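Local coordinates for protein paenibacillus xanthan lyase (Paenibacillus, PDB 6F2P) that cleaves the polysaccharide xanthan as a lyase of polysaccharide lyase family 8, a large multidomain enzyme that binds several calcium ions, at residues A[808-813]-A[870-875]. Sequence-based numbering, arbitrary orientation.
Sequences EFSLDV and PGSYLF
Six backbone hydrogen bonds join strands 808-813 and 871-875 as antiparallel neighbours. Phe809 with Phe875, Leu811 with Tyr873 and Val813 with Gly871 are the hydrogen-bonded pairs. Phe809 N donates to Phe875 O at 2.8 Å, almost straight. Both Leu811-Tyr873 bonds lie in the carbonyl planes, whereas the donors of the other two pairs sit above them.

The main side-chain contact is a CH-pi interaction. Leu811 CG lies anti to its own carbonyl carbon (chi1 -75°), and its methyl CD2 stands over the centre of the Phe875 ring, 3.4 Å from the centroid. On the same face, Val813 CG2 meets Tyr873 CD1 at 3.6 Å, the two side chains crossing at about a right angle.

The other face is more polar. One water bridges Ser810 OG and Ser872 OG, at 2.7 Å from each. Glu808 is extended, and its CD packs on Leu874 CB at 3.8 Å. Its OE1 forms a salt bridge with Arg876 and its OE2 a hydrogen bond with Asn776. Asp812 OD2 forms a salt bridge with Lys734, Asp812 OD1 a hydrogen bond with the Tyr705 hydroxyl, and Ser872 OG one with Thr703 OG1.

The pair occupies the second and third positions of an antiparallel five-stranded sheet. Its apolar face packs against Phe896 and Leu898 of strand 891-900 in another sheet, as in a beta-sandwich.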
loop_
_atom_site.group_PDB
_atom_site.type_symbol
_atom_site.label_atom_id
_atom_site.label_comp_id
_atom_site.label_asym_id
_atom_site.label_seq_id
_atom_site.Cartn_x
_atom_site.Cartn_y
_atom_site.Cartn_z
ATOM N N GLU A 808 18.119 7.946 15.262
ATOM C CA GLU A 808 17.043 7.451 16.099
ATOM C C GLU A 808 16.757 5.995 15.737
ATOM O O GLU A 808 16.480 5.678 14.574
ATOM C CB GLU A 808 15.799 8.330 15.920
ATOM C CG GLU A 808 14.607 7.943 16.781
ATOM C CD GLU A 808 13.466 8.941 16.678
ATOM O OE1 GLU A 808 13.315 9.766 17.607
ATOM O OE2 GLU A 808 12.723 8.902 15.671
ATOM N N PHE A 809 16.852 5.113 16.728
ATOM C CA PHE A 809 16.667 3.685 16.502
ATOM C C PHE A 809 15.316 3.212 17.030
ATOM O O PHE A 809 14.697 3.876 17.860
ATOM C CB PHE A 809 17.761 2.881 17.201
ATOM C CG PHE A 809 19.156 3.278 16.826
ATOM C CD1 PHE A 809 19.796 2.673 15.753
ATOM C CD2 PHE A 809 19.847 4.223 17.573
ATOM C CE1 PHE A 809 21.097 3.021 15.408
ATOM C CE2 PHE A 809 21.148 4.569 17.246
ATOM C CZ PHE A 809 21.775 3.964 16.159
ATOM N N SER A 810 14.872 2.051 16.562
ATOM C CA SER A 810 13.682 1.432 17.120
ATOM C C SER A 810 14.045 0.117 17.794
ATOM O O SER A 810 14.576 -0.792 17.161
ATOM C CB SER A 810 12.619 1.200 16.049
ATOM O OG SER A 810 11.449 0.658 16.635
ATOM N N LEU A 811 13.757 0.033 19.089
ATOM C CA LEU A 811 14.065 -1.147 19.883
ATOM C C LEU A 811 12.775 -1.797 20.360
ATOM O O LEU A 811 11.840 -1.109 20.785
ATOM C CB LEU A 811 14.920 -0.769 21.096
ATOM C CG LEU A 811 16.406 -0.426 20.926
ATOM C CD1 LEU A 811 16.629 0.787 20.012
ATOM C CD2 LEU A 811 17.044 -0.196 22.299
ATOM N N ASP A 812 12.721 -3.121 20.285
ATOM C CA ASP A 812 11.580 -3.859 20.805
ATOM C C ASP A 812 11.778 -4.165 22.296
ATOM O O ASP A 812 12.543 -5.061 22.656
ATOM C CB ASP A 812 11.386 -5.156 20.019
ATOM C CG ASP A 812 10.078 -5.851 20.351
ATOM O OD1 ASP A 812 9.367 -5.387 21.274
ATOM O OD2 ASP A 812 9.766 -6.869 19.692
ATOM N N VAL A 813 11.094 -3.415 23.157
ATOM C CA VAL A 813 11.148 -3.661 24.594
ATOM C C VAL A 813 10.058 -4.666 24.963
ATOM O O VAL A 813 8.885 -4.308 25.116
ATOM C CB VAL A 813 10.975 -2.359 25.396
ATOM C CG1 VAL A 813 11.033 -2.633 26.906
ATOM C CG2 VAL A 813 12.033 -1.342 24.981
ATOM N N PRO A 870 4.753 -3.045 26.782
ATOM C CA PRO A 870 5.744 -3.686 25.925
ATOM C C PRO A 870 5.490 -3.278 24.480
ATOM O O PRO A 870 4.334 -3.173 24.061
ATOM C CB PRO A 870 5.453 -5.171 26.120
ATOM C CG PRO A 870 3.993 -5.222 26.398
ATOM C CD PRO A 870 3.654 -3.959 27.139
ATOM N N GLY A 871 6.563 -3.040 23.735
ATOM C CA GLY A 871 6.442 -2.670 22.345
ATOM C C GLY A 871 7.674 -1.930 21.889
ATOM O O GLY A 871 8.710 -1.968 22.555
ATOM N N SER A 872 7.559 -1.247 20.756
ATOM C CA SER A 872 8.684 -0.517 20.198
ATOM C C SER A 872 8.866 0.840 20.874
ATOM O O SER A 872 7.891 1.496 21.252
ATOM C CB SER A 872 8.510 -0.352 18.687
ATOM O OG SER A 872 8.506 -1.616 18.043
ATOM N N TYR A 873 10.123 1.236 21.047
ATOM C CA TYR A 873 10.456 2.546 21.594
ATOM C C TYR A 873 11.560 3.176 20.759
ATOM O O TYR A 873 12.442 2.484 20.259
ATOM C CB TYR A 873 10.892 2.437 23.060
ATOM C CG TYR A 873 9.758 2.115 24.009
ATOM C CD1 TYR A 873 9.301 0.812 24.163
ATOM C CD2 TYR A 873 9.146 3.116 24.751
ATOM C CE1 TYR A 873 8.264 0.516 25.015
ATOM C CE2 TYR A 873 8.107 2.829 25.616
ATOM C CZ TYR A 873 7.672 1.527 25.745
ATOM O OH TYR A 873 6.636 1.236 26.606
ATOM N N LEU A 874 11.508 4.491 20.597
ATOM C CA LEU A 874 12.515 5.174 19.807
ATOM C C LEU A 874 13.639 5.714 20.694
ATOM O O LEU A 874 13.435 6.626 21.501
ATOM C CB LEU A 874 11.888 6.298 18.986
ATOM C CG LEU A 874 10.668 5.927 18.142
ATOM C CD1 LEU A 874 9.983 7.200 17.646
ATOM C CD2 LEU A 874 11.069 5.025 16.980
ATOM N N PHE A 875 14.824 5.132 20.534
ATOM C CA PHE A 875 16.017 5.567 21.246
ATOM C C PHE A 875 16.807 6.496 20.336
ATOM O O PHE A 875 17.373 6.057 19.332
ATOM C CB PHE A 875 16.897 4.364 21.601
ATOM C CG PHE A 875 16.370 3.512 22.729
ATOM C CD1 PHE A 875 15.131 2.905 22.648
ATOM C CD2 PHE A 875 17.150 3.277 23.851
ATOM C CE1 PHE A 875 14.668 2.105 23.678
ATOM C CE2 PHE A 875 16.698 2.484 24.877
ATOM C CZ PHE A 875 15.456 1.894 24.794
HETATM O O HOH W 1 11.138 -1.799 17.695
#